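Local coordinates for mRNA export factor (Human herpesvirus 1, PDB 4YXP), which regulates viral gene expression, inhibiting cellular splicing, contributing to shutoff of host protein synthesis and mediating nuclear export of intronless viral mRNAs, at the interface of chains A and B. Sequence-based numbering; all coordinates share one arbitrary frame. Chains: chain A/B, mRNA export factor.

The interface of chains A and B. Residues chain A 108, 151-152, 155; chain B 151-152, 155, 158.
A:Thr155 and B:Thr155 meet hydroxyl to hydroxyl at the two-fold axis, where helix 146-168 of chain A packs on helix 146-167 of chain B. A:Thr155 OG1 and B:Thr155 OG1 form a hydrogen bond of 2.6 Å, its direction undecided, and the side chains cross obliquely. In both threonines OG1 lies anti to the carbonyl carbon (chi1 near -67°), which turns the hydroxyl back over its own helix as well as toward its twin. There A:Thr155 OG1 is 3.0 Å from A:Asp151 O, the backbone carbonyl one turn earlier, and B:Thr155 OG1 is placed likewise against B:Asp151 O; both hydroxyls stand tilted from the plane of the carbonyl they meet. Two protons must serve these three contacts, so the hydroxyl that donates to its twin cannot at that moment donate to its own carbonyl; which one does so is not seen. The same rotamer points each methyl across the interface: A:Thr155 CG2 rests 3.8 Å from B:Asp151 CB and also touches the backbone of B:Asn152, while B:Thr155 CG2 packs against A:Asp151 CB and A:Asn152. The paired hydroxyls are thus flanked by aliphatic contacts.

Beside this centre, A:Arg108, from the end of helix 93-109, reaches over with a chain extended from CG to NE. Its guanidinium A:Arg108 NH1 donates to B:Thr155 O at 2.8 Å, in the carbonyl plane and on a lone pair. A:Arg108 NH1 also makes a salt bridge within its own chain, 3.0 Å to A:Asp151 OD2, met on the carboxylate's anti side; this helps to fix the arginine tip. From chain B, B:Arg158, bent at chi3, brings B:Arg158 NE to 3.5 Å from A:Asp151 OD2, a longer salt bridge with the carboxylate and guanidinium planes strongly inclined. A:Asp151 therefore sits between two arginines and probably offsets their like charges. The arginine–carboxylate contacts recur with the chains exchanged, while the threonine pair is shared, together helping to hold the intertwined homodimer of ICP27's folded C-terminal domain.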
# COMPACT_ATOMS: atom_id res chain seq x y z
N ARG A 108 7.43 -0.46 -1.19
CA ARG A 108 6.08 0.01 -1.46
C ARG A 108 5.23 -1.04 -2.17
O ARG A 108 4.01 -0.88 -2.29
CB ARG A 108 6.13 1.32 -2.26
CG ARG A 108 6.55 2.51 -1.39
CD ARG A 108 6.73 3.83 -2.12
NE ARG A 108 7.23 4.85 -1.20
CZ ARG A 108 6.47 5.58 -0.38
NH1 ARG A 108 5.15 5.43 -0.37
NH2 ARG A 108 7.03 6.46 0.43
N ASP A 151 4.08 3.46 4.98
CA ASP A 151 2.94 3.58 4.06
C ASP A 151 2.34 2.23 3.69
O ASP A 151 1.11 2.08 3.63
CB ASP A 151 3.36 4.32 2.78
CG ASP A 151 3.38 5.82 2.95
OD1 ASP A 151 3.10 6.31 4.07
OD2 ASP A 151 3.68 6.53 1.96
N ASN A 152 3.21 1.26 3.42
CA ASN A 152 2.78 -0.09 3.08
C ASN A 152 1.97 -0.69 4.23
O ASN A 152 0.86 -1.18 4.03
CB ASN A 152 4.00 -0.97 2.76
CG ASN A 152 3.63 -2.39 2.37
OD1 ASN A 152 2.75 -3.01 2.98
ND2 ASN A 152 4.29 -2.92 1.36
N THR A 155 -1.45 1.05 4.79
CA THR A 155 -2.43 0.69 3.76
C THR A 155 -3.07 -0.66 4.07
O THR A 155 -4.27 -0.83 3.92
CB THR A 155 -1.79 0.65 2.36
OG1 THR A 155 -1.37 1.97 1.98
CG2 THR A 155 -2.77 0.12 1.31
N ASP B 151 -5.80 4.08 -1.35
CA ASP B 151 -4.63 3.93 -0.47
C ASP B 151 -3.49 3.19 -1.16
O ASP B 151 -2.32 3.58 -1.04
CB ASP B 151 -5.01 3.18 0.81
CG ASP B 151 -5.72 4.06 1.83
OD1 ASP B 151 -5.88 5.28 1.56
OD2 ASP B 151 -6.10 3.54 2.90
N ASN B 152 -3.82 2.13 -1.88
CA ASN B 152 -2.82 1.32 -2.56
C ASN B 152 -2.08 2.12 -3.63
O ASN B 152 -0.85 2.13 -3.68
CB ASN B 152 -3.46 0.08 -3.18
CG ASN B 152 -2.46 -1.03 -3.45
OD1 ASN B 152 -1.35 -1.02 -2.90
ND2 ASN B 152 -2.84 -1.98 -4.28
N THR B 155 0.16 4.80 -2.06
CA THR B 155 1.37 4.22 -1.48
C THR B 155 2.41 3.99 -2.57
O THR B 155 3.59 4.28 -2.39
CB THR B 155 1.06 2.90 -0.73
OG1 THR B 155 0.26 3.17 0.42
CG2 THR B 155 2.34 2.19 -0.29
N ARG B 158 3.38 7.75 -4.61
CA ARG B 158 3.64 9.00 -3.89
C ARG B 158 4.99 9.64 -4.27
O ARG B 158 5.04 10.84 -4.54
CB ARG B 158 3.57 8.78 -2.37
CG ARG B 158 3.75 10.05 -1.55
CD ARG B 158 3.58 9.79 -0.06
NE ARG B 158 2.29 9.20 0.26
CZ ARG B 158 1.18 9.89 0.51
NH1 ARG B 158 1.19 11.22 0.47
NH2 ARG B 158 0.05 9.25 0.79